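Local coordinates for WbbM protein (Klebsiella pneumoniae, PDB 6U4B) that probably works as a bifunctional glycosyltransferase that polymerises the O-antigen, combining a DUF4422 region and a family 8 glycosyltransferase region in each chain of a trimer, at residues Q113-D118 with K134-N139; A95-F100 with R145-I150. All coordinates share one frame; numbering follows the deposited sequence.

Interaction 1 of 2, residues Q113-D118 with K134-N139; sequences QTFSED and KIFGLN
Phe115 and Phe136 form a T-shaped (edge-to-face) pair, next to the Schellman motif that ends helix 130-135. The ring planes stand at 69° and the centroids are 5.2 Å apart. Phe136 supplies the edge. Its CE1 sits over the middle of the Phe115 ring, 4.0 Å from Phe115 CD2. Phe115 CG is anti to its carbonyl carbon (chi1 -73°), which carries the ring from the loop to Phe136.

This aromatic pair is the tight part of the contact. Phe136 is buried. Ile135 CG1 lies over one face of the Phe136 ring, while the CE1 edge of that ring points to Phe115. Val123 of strand 122-125 touches both phenylalanines, and Thr283 of strand 277-285 also meets Phe136. The contact therefore ties the 113-118 loop to the helix end beside strand 122-125 of the mixed sheet in the N-terminal half.

The other side is looser. Phe115 and Ile135 are both partly exposed. No hydrogen bond joins the two segments. Instead, Lys112 makes a cation-pi contact with Phe115, and Gln281 bonds to Phe115 O and Glu117 OE1.

Gly137 has a positive phi of 62° and is the C-prime residue of the Schellman motif. Its N makes a weak bond to Lys134 O. The chain turns away here, just past the residue that carries the aromatic edge. At the far end of the Phe115 ring, CZ lies 4.2 Å from Ile135 CB and 3.5 Å from Ile135 O.

Interaction 2 of 2, residues A95-F100 with R145-I150; sequences ADYVGF and RCVEGI
The Tyr97 ring carries Val147 over one face and the carbonyl oxygen of Ile150 at its edge. Val147 CB stands 4.1 Å from the ring centroid and 13° off the ring normal, which makes a CH-pi contact. It is displaced toward the rim, on the CD1 and CE1 side, and comes within 4.0 Å of Tyr97 CE1. Ile150 O lies in the plane of the ring, 3.2 Å from Tyr97 CE1. The carbonyl oxygen of Val147 also approaches the ring, with Val147 O 3.3 Å from Tyr97 CZ.

Ile150 O takes the hydrogen bond of the phenol. Tyr97 OH donates to Ile150 O at 2.7 Å. The hydroxyl lies in the carbonyl plane, and the C=O...O angle is 155°. Val147 O is also close, 3.0 Å from Tyr97 OH, but the bond goes to Ile150.

Tyr97 begins strand 97-102 of the mixed sheet that also holds strands 29-35 and 216-219. Its backbone pairs with Ser28 and Lys30 on one side, while the next residue, Val98, bonds to Met218 of strand 216-219. Val147 is the first residue to leave helical geometry after helix 140-146. The chain then turns through Glu148 and Gly149, with a weak bond from Ile150 N to Val147 O, before it enters strand 152-159.

With CG anti to the carbonyl carbon (chi1 -76°), the Tyr97 ring is carried over to Val147 and its hydroxyl is put at Ile150 O. Tyr97 and Val147 are both buried, and Asn27 near the modelled N-terminus touches both side chains. Glu148 lies at the exposed margin, its CB directed away from Tyr97.

Interaction 1 is nested along the chain inside the loop closed by interaction 2. Helix 130-135 ends in interaction 1, and the next helix, 140-146, ends in interaction 2. Asn139, in segment 134-139, is at the N-cap position before the second helix. The contact centres are about 18 Å apart. Their nearest atoms are about 5 Å apart, so the two do not touch. Both lie in the DUF4422 range, on the same side of the chain's centre. Both are away from the magnesium site of Asp406, Asp408 and His560. They are packing contacts at different strands of one mixed sheet.

Interaction 1 of 2, residues Q113-D118 with K134-N139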
ATOM      1  N   GLN A 113      41.172 -52.260  13.128  1.00 79.78           N
ATOM      2  CA  GLN A 113      40.148 -51.969  14.122  1.00 78.15           C
ATOM      3  C   GLN A 113      40.744 -51.852  15.519  1.00 80.96           C
ATOM      4  O   GLN A 113      40.047 -52.058  16.518  1.00 77.27           O
ATOM      5  CB  GLN A 113      39.056 -53.037  14.086  1.00 74.17           C
ATOM      6  CG  GLN A 113      38.297 -53.087  12.772  1.00 71.51           C
ATOM      7  CD  GLN A 113      37.363 -51.901  12.594  1.00 80.95           C
ATOM      8  OE1 GLN A 113      36.863 -51.343  13.570  1.00 80.75           O
ATOM      9  NE2 GLN A 113      37.124 -51.512  11.346  1.00 75.67           N
ATOM     10  N   THR A 114      42.027 -51.503  15.599  1.00 81.18           N
ATOM     11  CA  THR A 114      42.792 -51.512  16.839  1.00 91.56           C
ATOM     12  C   THR A 114      43.257 -50.109  17.231  1.00 93.83           C
ATOM     13  O   THR A 114      44.265 -49.955  17.922  1.00 99.18           O
ATOM     14  CB  THR A 114      43.993 -52.451  16.716  1.00 94.12           C
ATOM     15  OG1 THR A 114      43.703 -53.477  15.759  1.00 89.85           O
ATOM     16  CG2 THR A 114      44.313 -53.095  18.058  1.00 97.80           C
ATOM     17  N   PHE A 115      42.543 -49.077  16.790  1.00 80.37           N
ATOM     18  CA  PHE A 115      42.908 -47.717  17.155  1.00 87.32           C
ATOM     19  C   PHE A 115      42.617 -47.460  18.628  1.00 88.55           C
ATOM     20  O   PHE A 115      41.694 -48.037  19.214  1.00 88.04           O
ATOM     21  CB  PHE A 115      42.159 -46.701  16.287  1.00 75.73           C
ATOM     22  CG  PHE A 115      42.659 -46.628  14.871  1.00 75.70           C
ATOM     23  CD1 PHE A 115      43.789 -45.889  14.560  1.00 78.92           C
ATOM     24  CD2 PHE A 115      41.995 -47.289  13.851  1.00 73.65           C
ATOM     25  CE1 PHE A 115      44.254 -45.818  13.260  1.00 78.30           C
ATOM     26  CE2 PHE A 115      42.452 -47.221  12.549  1.00 73.99           C
ATOM     27  CZ  PHE A 115      43.584 -46.484  12.253  1.00 76.30           C
ATOM     28  N   SER A 116      43.419 -46.578  19.221  1.00 88.79           N
ATOM     29  CA  SER A 116      43.249 -46.213  20.622  1.00 89.27           C
ATOM     30  C   SER A 116      41.855 -45.643  20.867  1.00 84.25           C
ATOM     31  O   SER A 116      41.461 -44.648  20.247  1.00 85.34           O
ATOM     32  CB  SER A 116      44.314 -45.195  21.029  1.00 91.78           C
ATOM     33  OG  SER A 116      45.538 -45.431  20.362  1.00 99.26           O
ATOM     34  N   GLU A 117      41.109 -46.280  21.767  1.00 80.09           N
ATOM     35  CA  GLU A 117      39.793 -45.813  22.174  1.00 88.88           C
ATOM     36  C   GLU A 117      39.879 -45.216  23.570  1.00 89.89           C
ATOM     37  O   GLU A 117      40.848 -45.423  24.304  1.00 93.01           O
ATOM     38  CB  GLU A 117      38.762 -46.949  22.131  1.00 87.41           C
ATOM     39  CG  GLU A 117      38.443 -47.432  20.722  1.00 87.00           C
ATOM     40  CD  GLU A 117      37.489 -48.611  20.693  1.00 87.10           C
ATOM     41  OE1 GLU A 117      37.484 -49.356  19.685  1.00 85.60           O
ATOM     42  OE2 GLU A 117      36.749 -48.792  21.679  1.00 88.30           O
ATOM     43  N   ASP A 118      38.855 -44.445  23.936  1.00 89.86           N
ATOM     44  CA  ASP A 118      38.903 -43.773  25.231  1.00101.54           C
ATOM     45  C   ASP A 118      37.928 -44.344  26.251  1.00111.78           C
ATOM     46  O   ASP A 118      37.569 -45.520  26.194  1.00111.85           O
ATOM     47  CB  ASP A 118      38.638 -42.278  25.087  1.00100.02           C
ATOM     48  CG  ASP A 118      37.315 -41.973  24.407  1.00 98.65           C
ATOM     49  OD1 ASP A 118      37.015 -40.776  24.189  1.00 96.83           O
ATOM     50  OD2 ASP A 118      36.576 -42.925  24.103  1.00 97.82           O
ATOM     51  N   LYS A 134      41.587 -41.111   5.477  1.00 68.06           N
ATOM     52  CA  LYS A 134      42.482 -42.192   5.079  1.00 72.46           C
ATOM     53  C   LYS A 134      42.596 -43.258   6.163  1.00 73.18           C
ATOM     54  O   LYS A 134      42.452 -44.453   5.883  1.00 73.44           O
ATOM     55  CB  LYS A 134      43.864 -41.631   4.736  1.00 72.90           C
ATOM     56  CG  LYS A 134      44.862 -42.677   4.250  1.00 80.99           C
ATOM     57  CD  LYS A 134      44.553 -43.129   2.830  1.00 84.43           C
ATOM     58  CE  LYS A 134      45.567 -44.156   2.332  1.00 91.11           C
ATOM     59  NZ  LYS A 134      45.425 -45.481   3.008  1.00 93.37           N
ATOM     60  N   ILE A 135      42.859 -42.848   7.408  1.00 68.91           N
ATOM     61  CA  ILE A 135      43.132 -43.833   8.453  1.00 73.42           C
ATOM     62  C   ILE A 135      41.865 -44.583   8.844  1.00 69.52           C
ATOM     63  O   ILE A 135      41.926 -45.754   9.239  1.00 69.38           O
ATOM     64  CB  ILE A 135      43.789 -43.164   9.676  1.00 78.08           C
ATOM     65  CG1 ILE A 135      42.811 -42.218  10.378  1.00 76.81           C
ATOM     66  CG2 ILE A 135      45.050 -42.419   9.261  1.00 79.80           C
ATOM     67  CD1 ILE A 135      43.348 -41.652  11.674  1.00 81.49           C
ATOM     68  N   PHE A 136      40.704 -43.942   8.737  1.00 64.10           N
ATOM     69  CA  PHE A 136      39.441 -44.559   9.102  1.00 66.55           C
ATOM     70  C   PHE A 136      38.690 -45.100   7.896  1.00 63.56           C
ATOM     71  O   PHE A 136      37.520 -45.475   8.020  1.00 61.45           O
ATOM     72  CB  PHE A 136      38.586 -43.559   9.883  1.00 60.37           C
ATOM     73  CG  PHE A 136      39.197 -43.158  11.193  1.00 64.25           C
ATOM     74  CD1 PHE A 136      39.733 -44.116  12.039  1.00 69.44           C
ATOM     75  CD2 PHE A 136      39.276 -41.827  11.564  1.00 59.66           C
ATOM     76  CE1 PHE A 136      40.311 -43.760  13.243  1.00 70.18           C
ATOM     77  CE2 PHE A 136      39.855 -41.460  12.768  1.00 62.86           C
ATOM     78  CZ  PHE A 136      40.373 -42.429  13.609  1.00 68.89           C
ATOM     79  N   GLY A 137      39.341 -45.154   6.738  1.00 62.89           N
ATOM     80  CA  GLY A 137      38.784 -45.826   5.576  1.00 63.10           C
ATOM     81  C   GLY A 137      37.486 -45.239   5.067  1.00 64.44           C
ATOM     82  O   GLY A 137      36.604 -45.986   4.626  1.00 67.07           O
ATOM     83  N   LEU A 138      37.351 -43.916   5.118  1.00 61.54           N
ATOM     84  CA  LEU A 138      36.130 -43.244   4.676  1.00 59.77           C
ATOM     85  C   LEU A 138      36.231 -42.866   3.197  1.00 64.97           C
ATOM     86  O   LEU A 138      36.203 -41.699   2.808  1.00 67.72           O
ATOM     87  CB  LEU A 138      35.854 -42.028   5.553  1.00 57.15           C
ATOM     88  CG  LEU A 138      35.464 -42.369   6.992  1.00 57.18           C
ATOM     89  CD1 LEU A 138      35.580 -41.148   7.880  1.00 57.83           C
ATOM     90  CD2 LEU A 138      34.050 -42.937   7.045  1.00 50.29           C
ATOM     91  N   ASN A 139      36.361 -43.901   2.370  1.00 65.27           N
ATOM     92  CA  ASN A 139      36.414 -43.744   0.924  1.00 70.38           C
ATOM     93  C   ASN A 139      35.734 -44.946   0.286  1.00 73.55           C
ATOM     94  O   ASN A 139      35.455 -45.950   0.946  1.00 74.10           O
ATOM     95  CB  ASN A 139      37.856 -43.594   0.427  1.00 73.20           C
ATOM     96  CG  ASN A 139      38.783 -44.643   1.005  1.00 74.95           C
ATOM     97  OD1 ASN A 139      38.802 -45.788   0.553  1.00 76.41           O
ATOM     98  ND2 ASN A 139      39.557 -44.257   2.014  1.00 72.53           N
TER

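Interaction 2 of 2, residues A95-F100 with R145-I150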
ATOM      1  N   ALA A  95      20.975 -47.868  -2.984  1.00 69.97           N
ATOM      2  CA  ALA A  95      22.108 -48.670  -3.414  1.00 69.99           C
ATOM      3  C   ALA A  95      22.017 -50.065  -2.796  1.00 71.39           C
ATOM      4  O   ALA A  95      21.117 -50.370  -2.008  1.00 69.92           O
ATOM      5  CB  ALA A  95      23.417 -47.983  -3.032  1.00 65.27           C
ATOM      6  N   ASP A  96      22.970 -50.927  -3.160  1.00 73.64           N
ATOM      7  CA  ASP A  96      23.002 -52.272  -2.595  1.00 73.71           C
ATOM      8  C   ASP A  96      23.186 -52.239  -1.083  1.00 68.73           C
ATOM      9  O   ASP A  96      22.729 -53.149  -0.382  1.00 65.45           O
ATOM     10  CB  ASP A  96      24.114 -53.093  -3.248  1.00 76.77           C
ATOM     11  CG  ASP A  96      23.908 -53.272  -4.739  1.00 81.70           C
ATOM     12  OD1 ASP A  96      22.742 -53.387  -5.172  1.00 83.13           O
ATOM     13  OD2 ASP A  96      24.911 -53.293  -5.482  1.00 86.32           O
ATOM     14  N   TYR A  97      23.844 -51.203  -0.565  1.00 64.52           N
ATOM     15  CA  TYR A  97      24.011 -51.006   0.867  1.00 65.18           C
ATOM     16  C   TYR A  97      23.624 -49.576   1.212  1.00 62.41           C
ATOM     17  O   TYR A  97      24.060 -48.637   0.539  1.00 63.50           O
ATOM     18  CB  TYR A  97      25.452 -51.291   1.306  1.00 67.26           C
ATOM     19  CG  TYR A  97      25.793 -52.761   1.369  1.00 72.07           C
ATOM     20  CD1 TYR A  97      25.810 -53.437   2.582  1.00 73.56           C
ATOM     21  CD2 TYR A  97      26.089 -53.475   0.216  1.00 75.81           C
ATOM     22  CE1 TYR A  97      26.118 -54.785   2.646  1.00 78.66           C
ATOM     23  CE2 TYR A  97      26.399 -54.824   0.270  1.00 80.77           C
ATOM     24  CZ  TYR A  97      26.411 -55.473   1.487  1.00 80.91           C
ATOM     25  OH  TYR A  97      26.717 -56.814   1.547  1.00 82.30           O
ATOM     26  N   VAL A  98      22.809 -49.416   2.251  1.00 58.94           N
ATOM     27  CA  VAL A  98      22.334 -48.111   2.700  1.00 56.51           C
ATOM     28  C   VAL A  98      22.799 -47.905   4.135  1.00 51.52           C
ATOM     29  O   VAL A  98      22.632 -48.792   4.979  1.00 47.40           O
ATOM     30  CB  VAL A  98      20.801 -47.997   2.595  1.00 56.62           C
ATOM     31  CG1 VAL A  98      20.323 -46.652   3.120  1.00 49.78           C
ATOM     32  CG2 VAL A  98      20.351 -48.197   1.155  1.00 60.34           C
ATOM     33  N   GLY A  99      23.375 -46.731   4.408  1.00 48.91           N
ATOM     34  CA  GLY A  99      23.969 -46.470   5.702  1.00 49.07           C
ATOM     35  C   GLY A  99      23.699 -45.057   6.178  1.00 48.97           C
ATOM     36  O   GLY A  99      23.290 -44.183   5.412  1.00 45.97           O
ATOM     37  N   PHE A 100      23.941 -44.853   7.471  1.00 47.26           N
ATOM     38  CA  PHE A 100      23.726 -43.566   8.115  1.00 42.81           C
ATOM     39  C   PHE A 100      24.790 -43.351   9.179  1.00 44.29           C
ATOM     40  O   PHE A 100      25.072 -44.252   9.974  1.00 47.06           O
ATOM     41  CB  PHE A 100      22.333 -43.473   8.753  1.00 39.74           C
ATOM     42  CG  PHE A 100      21.210 -43.687   7.784  1.00 39.19           C
ATOM     43  CD1 PHE A 100      20.700 -44.953   7.569  1.00 41.08           C
ATOM     44  CD2 PHE A 100      20.667 -42.623   7.086  1.00 44.29           C
ATOM     45  CE1 PHE A 100      19.667 -45.156   6.675  1.00 47.06           C
ATOM     46  CE2 PHE A 100      19.633 -42.816   6.192  1.00 46.07           C
ATOM     47  CZ  PHE A 100      19.132 -44.085   5.985  1.00 48.02           C
ATOM     48  N   ARG A 145      35.209 -52.892   0.338  1.00 89.54           N
ATOM     49  CA  ARG A 145      35.793 -54.141   0.818  1.00 90.61           C
ATOM     50  C   ARG A 145      35.292 -54.494   2.214  1.00 83.03           C
ATOM     51  O   ARG A 145      35.260 -55.674   2.582  1.00 84.61           O
ATOM     52  CB  ARG A 145      37.322 -54.057   0.813  1.00 92.61           C
ATOM     53  CG  ARG A 145      37.960 -54.087  -0.571  1.00 98.33           C
ATOM     54  CD  ARG A 145      39.333 -54.752  -0.527  1.00106.42           C
ATOM     55  NE  ARG A 145      39.942 -54.866  -1.850  1.00110.41           N
ATOM     56  CZ  ARG A 145      41.009 -55.612  -2.121  1.00111.93           C
ATOM     57  NH1 ARG A 145      41.588 -56.322  -1.162  1.00113.92           N
ATOM     58  NH2 ARG A 145      41.495 -55.654  -3.355  1.00111.78           N
ATOM     59  N   CYS A 146      34.892 -53.496   2.998  1.00 75.17           N
ATOM     60  CA  CYS A 146      34.433 -53.771   4.352  1.00 78.76           C
ATOM     61  C   CYS A 146      33.038 -54.384   4.361  1.00 81.94           C
ATOM     62  O   CYS A 146      32.701 -55.125   5.293  1.00 80.35           O
ATOM     63  CB  CYS A 146      34.459 -52.486   5.174  1.00 74.21           C
ATOM     64  SG  CYS A 146      34.145 -52.686   6.940  1.00 69.89           S
ATOM     65  N   VAL A 147      32.225 -54.098   3.340  1.00 79.49           N
ATOM     66  CA  VAL A 147      30.841 -54.562   3.294  1.00 77.18           C
ATOM     67  C   VAL A 147      30.680 -55.825   2.447  1.00 85.19           C
ATOM     68  O   VAL A 147      29.548 -56.240   2.182  1.00 84.45           O
ATOM     69  CB  VAL A 147      29.893 -53.464   2.786  1.00 69.69           C
ATOM     70  CG1 VAL A 147      30.014 -52.205   3.611  1.00 67.53           C
ATOM     71  CG2 VAL A 147      30.149 -53.199   1.307  1.00 70.08           C
ATOM     72  N   GLU A 148      31.785 -56.456   2.037  1.00 99.83           N
ATOM     73  CA  GLU A 148      31.805 -57.523   1.031  1.00106.51           C
ATOM     74  C   GLU A 148      30.655 -58.522   1.170  1.00105.59           C
ATOM     75  O   GLU A 148      29.664 -58.445   0.437  1.00113.22           O
ATOM     76  CB  GLU A 148      33.130 -58.281   1.091  1.00117.59           C
ATOM     77  CG  GLU A 148      33.726 -58.551  -0.277  1.00127.73           C
ATOM     78  CD  GLU A 148      32.702 -59.083  -1.277  1.00133.10           C
ATOM     79  OE1 GLU A 148      32.099 -60.145  -1.013  1.00135.04           O
ATOM     80  OE2 GLU A 148      32.494 -58.436  -2.328  1.00134.52           O
ATOM     81  N   GLY A 149      30.769 -59.461   2.108  1.00 95.23           N
ATOM     82  CA  GLY A 149      29.724 -60.450   2.312  1.00 91.68           C
ATOM     83  C   GLY A 149      28.970 -60.256   3.610  1.00 85.97           C
ATOM     84  O   GLY A 149      28.473 -61.222   4.196  1.00 86.54           O
ATOM     85  N   ILE A 150      28.872 -59.010   4.061  1.00 77.83           N
ATOM     86  CA  ILE A 150      28.272 -58.682   5.348  1.00 70.31           C
ATOM     87  C   ILE A 150      26.849 -58.194   5.126  1.00 66.11           C
ATOM     88  O   ILE A 150      26.542 -57.535   4.128  1.00 65.47           O
ATOM     89  CB  ILE A 150      29.118 -57.628   6.095  1.00 67.48           C
ATOM     90  CG1 ILE A 150      30.593 -58.031   6.092  1.00 67.00           C
ATOM     91  CG2 ILE A 150      28.631 -57.459   7.529  1.00 66.07           C
ATOM     92  CD1 ILE A 150      30.862 -59.373   6.752  1.00 62.30           C
TER